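Local coordinates for protein glycosyl hydrolase family 10 (Prevotella bryantii, PDB 4MGQ) that probably hydrolyses internal beta-1,4 linkages of xylan as a complete enzyme, of which this chain is a calcium-binding carbohydrate-binding module, at residues Y49-R54 with P78-T83; W141-P144 with E150-T153. One frame throughout, in Å; residues are numbered along the deposited sequence.

Contact 1: Y49-R54 with P78-T83; sequences YTLKLR and PSFKST
Leu51 lies against Pro78 and reaches on to Phe80. Its CB touches Pro78 CB at 3.6 Å, and the two side chains cross at about a right angle. With CG anti to the backbone N (chi1 178°), the branch carries CD2 onward across the segment 78-83. There Leu51 CD2 meets Pro78 CB at 3.8 Å and also lies close to Pro78 O. The same methyl approaches Phe80 CE1 at 4.1 Å, obliquely to the ring. One methyl thus bridges the proline and the phenylalanine.

Two residues on, Leu53 and Phe80 come at each other from opposite directions. Leu53 CD2 sits over one face of the Phe80 ring, 4.2 Å from its centroid and 23° off the ring normal. This is a CH-pi contact, displaced toward the rim. The other methyl, Leu53 CD1, is on the same side of the ring but lies out past its rim, 3.9 Å from Phe80 CZ. Pro78 O lies at the edge of that ring, in its plane.

Val89 of strand 87-94 and Val63 and Val65 of strand 61-69 also touch Phe80. Met115 and Val118 of strand 111-121 touch Leu53. All four contact residues are buried. Such apolar packing between facing antiparallel sheets is characteristic of the beta-sandwich core of a CBM4/9-type carbohydrate-binding module.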
ATOM      1  N   TYR A  49       5.015  -5.903  13.144  1.00  9.62           N
ATOM      2  CA  TYR A  49       5.302  -4.991  12.046  1.00  8.86           C
ATOM      3  C   TYR A  49       4.187  -3.970  11.954  1.00 10.34           C
ATOM      4  O   TYR A  49       3.036  -4.278  12.241  1.00 10.58           O
ATOM      5  CB  TYR A  49       5.444  -5.758  10.727  1.00  7.29           C
ATOM      6  CG  TYR A  49       6.606  -6.709  10.764  1.00  9.18           C
ATOM      7  CD1 TYR A  49       6.470  -7.973  11.317  1.00 11.60           C
ATOM      8  CD2 TYR A  49       7.850  -6.325  10.279  1.00 11.54           C
ATOM      9  CE1 TYR A  49       7.553  -8.852  11.374  1.00 10.43           C
ATOM     10  CE2 TYR A  49       8.933  -7.190  10.323  1.00 10.74           C
ATOM     11  CZ  TYR A  49       8.775  -8.443  10.885  1.00 11.83           C
ATOM     12  OH  TYR A  49       9.846  -9.299  10.949  1.00 11.75           O
ATOM     13  N   THR A  50       4.531  -2.752  11.561  1.00  9.06           N
ATOM     14  CA  THR A  50       3.539  -1.681  11.501  1.00  9.68           C
ATOM     15  C   THR A  50       3.434  -1.140  10.086  1.00  8.60           C
ATOM     16  O   THR A  50       4.415  -0.650   9.519  1.00  9.51           O
ATOM     17  CB  THR A  50       3.886  -0.534  12.473  1.00 11.06           C
ATOM     18  OG1 THR A  50       3.908  -1.034  13.814  1.00 12.85           O
ATOM     19  CG2 THR A  50       2.862   0.593  12.381  1.00 11.93           C
ATOM     20  N   LEU A  51       2.244  -1.261   9.501  1.00  7.64           N
ATOM     21  CA  LEU A  51       1.992  -0.693   8.182  1.00  7.88           C
ATOM     22  C   LEU A  51       1.546   0.753   8.345  1.00  8.61           C
ATOM     23  O   LEU A  51       0.570   1.017   9.039  1.00  9.68           O
ATOM     24  CB  LEU A  51       0.914  -1.499   7.441  1.00  7.89           C
ATOM     25  CG  LEU A  51       0.516  -0.993   6.050  1.00  7.54           C
ATOM     26  CD1 LEU A  51       1.657  -1.122   5.044  1.00  9.56           C
ATOM     27  CD2 LEU A  51      -0.720  -1.738   5.534  1.00  7.90           C
ATOM     28  N   LYS A  52       2.261   1.688   7.724  1.00  8.20           N
ATOM     29  CA  LYS A  52       1.829   3.083   7.695  1.00  8.93           C
ATOM     30  C   LYS A  52       1.601   3.516   6.268  1.00  8.43           C
ATOM     31  O   LYS A  52       2.350   3.118   5.373  1.00  8.42           O
ATOM     32  CB  LYS A  52       2.872   4.005   8.331  1.00  9.49           C
ATOM     33  CG  LYS A  52       3.138   3.752   9.786  1.00 12.41           C
ATOM     34  CD  LYS A  52       4.105   4.828  10.303  1.00 14.48           C
ATOM     35  CE  LYS A  52       4.475   4.600  11.742  1.00 18.20           C
ATOM     36  NZ  LYS A  52       5.460   5.638  12.193  1.00 20.00           N
ATOM     37  N   LEU A  53       0.604   4.368   6.055  1.00  8.09           N
ATOM     38  CA  LEU A  53       0.381   4.955   4.740  1.00  6.81           C
ATOM     39  C   LEU A  53      -0.667   6.049   4.848  1.00  7.83           C
ATOM     40  O   LEU A  53      -1.256   6.236   5.915  1.00  9.76           O
ATOM     41  CB  LEU A  53      -0.049   3.874   3.736  1.00  9.14           C
ATOM     42  CG  LEU A  53      -1.398   3.179   3.962  1.00  9.35           C
ATOM     43  CD1 LEU A  53      -2.243   3.275   2.690  1.00 12.39           C
ATOM     44  CD2 LEU A  53      -1.244   1.735   4.406  1.00 13.88           C
ATOM     45  N   ARG A  54      -0.878   6.796   3.769  1.00  8.34           N
ATOM     46  CA  ARG A  54      -2.111   7.571   3.668  1.00 10.04           C
ATOM     47  C   ARG A  54      -2.918   7.000   2.515  1.00  9.73           C
ATOM     48  O   ARG A  54      -2.357   6.497   1.539  1.00  9.59           O
ATOM     49  CB  ARG A  54      -1.858   9.077   3.486  1.00  9.17           C
ATOM     50  CG  ARG A  54      -1.042   9.485   2.277  1.00 10.09           C
ATOM     51  CD  ARG A  54      -0.924  11.026   2.190  1.00 10.44           C
ATOM     52  NE  ARG A  54      -0.221  11.393   0.972  1.00  9.89           N
ATOM     53  CZ  ARG A  54      -0.643  12.299   0.096  1.00  9.03           C
ATOM     54  NH1 ARG A  54      -1.759  12.982   0.325  1.00 11.99           N
ATOM     55  NH2 ARG A  54       0.062  12.535  -0.997  1.00 10.66           N
ATOM     56  N   PRO A  78      -2.540  -6.075   8.943  1.00  8.01           N
ATOM     57  CA  PRO A  78      -2.567  -4.612   8.945  1.00  9.00           C
ATOM     58  C   PRO A  78      -3.727  -4.044   8.128  1.00  7.73           C
ATOM     59  O   PRO A  78      -3.603  -2.956   7.575  1.00  9.52           O
ATOM     60  CB  PRO A  78      -1.229  -4.244   8.312  1.00  8.12           C
ATOM     61  CG  PRO A  78      -0.969  -5.372   7.331  1.00  8.31           C
ATOM     62  CD  PRO A  78      -1.555  -6.615   7.984  1.00  8.46           C
ATOM     63  N   SER A  79      -4.838  -4.772   8.056  1.00  9.03           N
ATOM     64  CA  SER A  79      -6.007  -4.284   7.328  1.00  8.79           C
ATOM     65  C   SER A  79      -6.436  -2.943   7.916  1.00 10.09           C
ATOM     66  O   SER A  79      -6.277  -2.702   9.120  1.00 11.05           O
ATOM     67  CB  SER A  79      -7.151  -5.290   7.399  1.00  9.94           C
ATOM     68  OG  SER A  79      -6.803  -6.479   6.716  1.00  9.61           O
ATOM     69  N   PHE A  80      -6.969  -2.069   7.073  1.00  9.57           N
ATOM     70  CA  PHE A  80      -7.267  -0.719   7.526  1.00  9.85           C
ATOM     71  C   PHE A  80      -8.530  -0.197   6.869  1.00 11.12           C
ATOM     72  O   PHE A  80      -9.220  -0.924   6.147  1.00 11.43           O
ATOM     73  CB  PHE A  80      -6.081   0.217   7.242  1.00  9.71           C
ATOM     74  CG  PHE A  80      -5.650   0.248   5.799  1.00  9.03           C
ATOM     75  CD1 PHE A  80      -4.763  -0.695   5.302  1.00  7.87           C
ATOM     76  CD2 PHE A  80      -6.117   1.236   4.942  1.00  9.08           C
ATOM     77  CE1 PHE A  80      -4.361  -0.668   3.982  1.00  7.36           C
ATOM     78  CE2 PHE A  80      -5.712   1.278   3.612  1.00  8.33           C
ATOM     79  CZ  PHE A  80      -4.825   0.320   3.135  1.00  7.71           C
ATOM     80  N   LYS A  81      -8.838   1.068   7.133  1.00 12.02           N
ATOM     81  CA  LYS A  81     -10.039   1.677   6.578  1.00 11.82           C
ATOM     82  C   LYS A  81      -9.681   2.910   5.764  1.00  9.91           C
ATOM     83  O   LYS A  81      -8.662   3.556   6.006  1.00 10.46           O
ATOM     84  CB  LYS A  81     -11.024   2.039   7.695  1.00 16.92           C
ATOM     85  CG  LYS A  81     -11.527   0.836   8.489  1.00 17.59           C
ATOM     86  CD  LYS A  81     -12.545   1.254   9.532  1.00 27.46           C
ATOM     87  CE  LYS A  81     -13.066   0.051  10.309  1.00 30.78           C
ATOM     88  NZ  LYS A  81     -14.056  -0.732   9.518  1.00 33.92           N
ATOM     89  N   SER A  82     -10.528   3.234   4.796  1.00 11.03           N
ATOM     90  CA  SER A  82     -10.318   4.409   3.967  1.00  9.71           C
ATOM     91  C   SER A  82     -11.610   5.211   3.889  1.00 12.87           C
ATOM     92  O   SER A  82     -12.698   4.665   4.065  1.00 15.27           O
ATOM     93  CB  SER A  82      -9.847   4.016   2.571  1.00  9.73           C
ATOM     94  OG  SER A  82      -9.610   5.156   1.760  1.00 11.54           O
ATOM     95  N   THR A  83     -11.464   6.508   3.644  1.00 11.33           N
ATOM     96  CA  THR A  83     -12.597   7.407   3.444  1.00 13.98           C
ATOM     97  C   THR A  83     -12.363   8.212   2.173  1.00 13.56           C
ATOM     98  O   THR A  83     -11.368   8.005   1.484  1.00 11.23           O
ATOM     99  CB  THR A  83     -12.784   8.372   4.631  1.00 13.81           C
ATOM    100  OG1 THR A  83     -11.696   9.309   4.650  1.00 15.11           O
ATOM    101  CG2 THR A  83     -12.834   7.612   5.959  1.00 15.47           C
TER

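Contact 2: W141-P144 with E150-T153; sequences WTKP and EIKT
Ile151 points its CD1 methyl at the backbone of residues 141-143, while the Trp141 and Lys143 side chains run off in different directions. CD1 lies 3.6 Å from Trp141 O and 3.8 Å from Thr142 C. It also approaches Lys143, 4.3 Å from that residue's CB. The long branch of Ile151 is extended: CG1 is anti to the carbonyl carbon (chi1 -57°), and CD1 continues the line in the same extended way. This carries the tip to the backbone of segment 141-144. The contact is mainly a methyl resting on a peptide backbone.

Trp141 begins by pointing toward the segment 150-153, but its indole then turns away. Its CB still comes 4.5 Å from Ile151 CG2. Trp141 NE1, in the five-membered ring, is hydrogen-bonded to Asn131 O, which helps to fix the rotation of the indole.

Lys143 also starts toward the other segment, then bends at its end. Its NZ is hydrogen-bonded to Pro144 O at 3.2 Å, tilted 29° from the carbonyl plane. It also bonds to His147 O. The ammonium group thus ties the segment 141-144 to the connection 145-149, in which His147 lies.

Thr142 turns its CB away from the segment 150-153. Its backbone pairs with Tyr36 of strand 34-37, whereas the backbone of Lys152 pairs with Tyr20 of strand 17-24. The two segments therefore belong to different sheets, each as an outermost strand. Their partly buried packing closes one margin of the beta-sandwich, the fold of CBM4/9-type modules.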
ATOM      1  N   TRP A 141       5.428  -2.819  -7.043  1.00 11.32           N
ATOM      2  CA  TRP A 141       4.013  -3.077  -6.818  1.00 11.78           C
ATOM      3  C   TRP A 141       3.483  -3.873  -7.997  1.00 12.53           C
ATOM      4  O   TRP A 141       3.577  -3.430  -9.140  1.00 14.83           O
ATOM      5  CB  TRP A 141       3.256  -1.755  -6.625  1.00 11.34           C
ATOM      6  CG  TRP A 141       3.665  -1.053  -5.354  1.00 11.50           C
ATOM      7  CD1 TRP A 141       4.796  -0.294  -5.149  1.00 10.29           C
ATOM      8  CD2 TRP A 141       2.967  -1.077  -4.104  1.00  9.28           C
ATOM      9  NE1 TRP A 141       4.829   0.154  -3.851  1.00  9.35           N
ATOM     10  CE2 TRP A 141       3.719  -0.308  -3.187  1.00 10.17           C
ATOM     11  CE3 TRP A 141       1.782  -1.674  -3.670  1.00  8.39           C
ATOM     12  CZ2 TRP A 141       3.319  -0.120  -1.865  1.00  9.87           C
ATOM     13  CZ3 TRP A 141       1.384  -1.485  -2.360  1.00  8.02           C
ATOM     14  CH2 TRP A 141       2.149  -0.706  -1.471  1.00 11.13           C
ATOM     15  N   THR A 142       2.953  -5.059  -7.723  1.00 11.60           N
ATOM     16  CA  THR A 142       2.514  -5.945  -8.801  1.00 14.51           C
ATOM     17  C   THR A 142       1.091  -6.469  -8.628  1.00 12.61           C
ATOM     18  O   THR A 142       0.424  -6.208  -7.634  1.00 10.30           O
ATOM     19  CB  THR A 142       3.446  -7.168  -8.941  1.00 11.34           C
ATOM     20  OG1 THR A 142       3.457  -7.923  -7.724  1.00 15.89           O
ATOM     21  CG2 THR A 142       4.871  -6.718  -9.278  1.00 17.03           C
ATOM     22  N   LYS A 143       0.651  -7.238  -9.614  1.00 14.67           N
ATOM     23  CA  LYS A 143      -0.674  -7.834  -9.591  1.00 12.82           C
ATOM     24  C   LYS A 143      -0.621  -9.167 -10.330  1.00 16.99           C
ATOM     25  O   LYS A 143       0.334  -9.425 -11.060  1.00 14.84           O
ATOM     26  CB  LYS A 143      -1.689  -6.904 -10.243  1.00 13.54           C
ATOM     27  CG  LYS A 143      -1.448  -6.716 -11.729  1.00 12.81           C
ATOM     28  CD  LYS A 143      -2.537  -5.904 -12.382  1.00 16.77           C
ATOM     29  CE  LYS A 143      -2.311  -5.798 -13.873  1.00 20.25           C
ATOM     30  NZ  LYS A 143      -2.325  -7.140 -14.524  1.00 20.02           N
ATOM     31  N   PRO A 144      -1.630 -10.026 -10.133  1.00 14.11           N
ATOM     32  CA  PRO A 144      -1.691 -11.199 -11.010  1.00 15.80           C
ATOM     33  C   PRO A 144      -1.835 -10.746 -12.454  1.00 14.37           C
ATOM     34  O   PRO A 144      -2.531  -9.769 -12.723  1.00 14.57           O
ATOM     35  CB  PRO A 144      -2.935 -11.943 -10.522  1.00 14.88           C
ATOM     36  CG  PRO A 144      -3.112 -11.489  -9.092  1.00 12.89           C
ATOM     37  CD  PRO A 144      -2.692 -10.041  -9.109  1.00 14.00           C
ATOM     38  N   GLU A 150      -4.968  -1.268 -14.177  1.00 15.42           N
ATOM     39  CA  GLU A 150      -3.651  -0.656 -14.314  1.00 16.64           C
ATOM     40  C   GLU A 150      -3.139  -0.094 -12.997  1.00 13.22           C
ATOM     41  O   GLU A 150      -3.860   0.607 -12.302  1.00 14.68           O
ATOM     42  CB  GLU A 150      -3.684   0.481 -15.327  1.00 19.66           C
ATOM     43  CG  GLU A 150      -4.397   0.185 -16.622  1.00 29.08           C
ATOM     44  CD  GLU A 150      -4.612   1.457 -17.417  1.00 41.05           C
ATOM     45  OE1 GLU A 150      -5.766   1.722 -17.826  1.00 42.28           O
ATOM     46  OE2 GLU A 150      -3.623   2.199 -17.612  1.00 44.34           O
ATOM     47  N   ILE A 151      -1.887  -0.398 -12.676  1.00 12.37           N
ATOM     48  CA  ILE A 151      -1.193   0.248 -11.572  1.00 14.18           C
ATOM     49  C   ILE A 151      -0.504   1.492 -12.118  1.00 14.08           C
ATOM     50  O   ILE A 151       0.367   1.386 -12.981  1.00 17.07           O
ATOM     51  CB  ILE A 151      -0.162  -0.684 -10.932  1.00 14.61           C
ATOM     52  CG1 ILE A 151      -0.835  -1.973 -10.458  1.00 14.19           C
ATOM     53  CG2 ILE A 151       0.569   0.018  -9.791  1.00 14.01           C
ATOM     54  CD1 ILE A 151       0.140  -3.048 -10.011  1.00 14.82           C
ATOM     55  N   LYS A 152      -0.914   2.663 -11.637  1.00 12.38           N
ATOM     56  CA  LYS A 152      -0.379   3.934 -12.129  1.00 14.24           C
ATOM     57  C   LYS A 152       0.178   4.762 -10.985  1.00 11.84           C
ATOM     58  O   LYS A 152      -0.118   4.492  -9.829  1.00 12.65           O
ATOM     59  CB  LYS A 152      -1.460   4.751 -12.843  1.00 16.43           C
ATOM     60  CG  LYS A 152      -2.089   4.079 -14.058  1.00 21.15           C
ATOM     61  CD  LYS A 152      -3.075   5.016 -14.747  1.00 25.67           C
ATOM     62  CE  LYS A 152      -2.393   6.291 -15.240  1.00 37.51           C
ATOM     63  NZ  LYS A 152      -1.315   6.021 -16.250  1.00 42.92           N
ATOM     64  N   THR A 153       0.984   5.768 -11.316  1.00 11.15           N
ATOM     65  CA  THR A 153       1.246   6.843 -10.367  1.00 10.10           C
ATOM     66  C   THR A 153       0.707   8.122 -10.982  1.00 11.40           C
ATOM     67  O   THR A 153       0.822   8.332 -12.195  1.00 16.32           O
ATOM     68  CB  THR A 153       2.748   7.012 -10.012  1.00 12.61           C
ATOM     69  OG1 THR A 153       3.515   7.257 -11.203  1.00 17.71           O
ATOM     70  CG2 THR A 153       3.285   5.773  -9.292  1.00 11.24           C
TER

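Overall arrangement
Both contacts join the same two antiparallel sheets, at different places in the sandwich. Contact 1 is core: its touching residues are all buried, and it packs strand 48-57 of one sheet against edge strand 80-82 of the other. Contact 2 is nearer the surface and links two outermost strands, 141-142 and 151-155. Their centres are 18 Å apart, and their nearest atoms, about 7 Å apart, do not touch. Contact 1 works mainly through apolar side chains, leucines on a proline and a phenylalanine ring. Contact 2 sets one aliphatic side chain on backbone, with polar bonds securing the flanking residues. Its five intervening residues pass from one sheet to the other, as in a beta-arch.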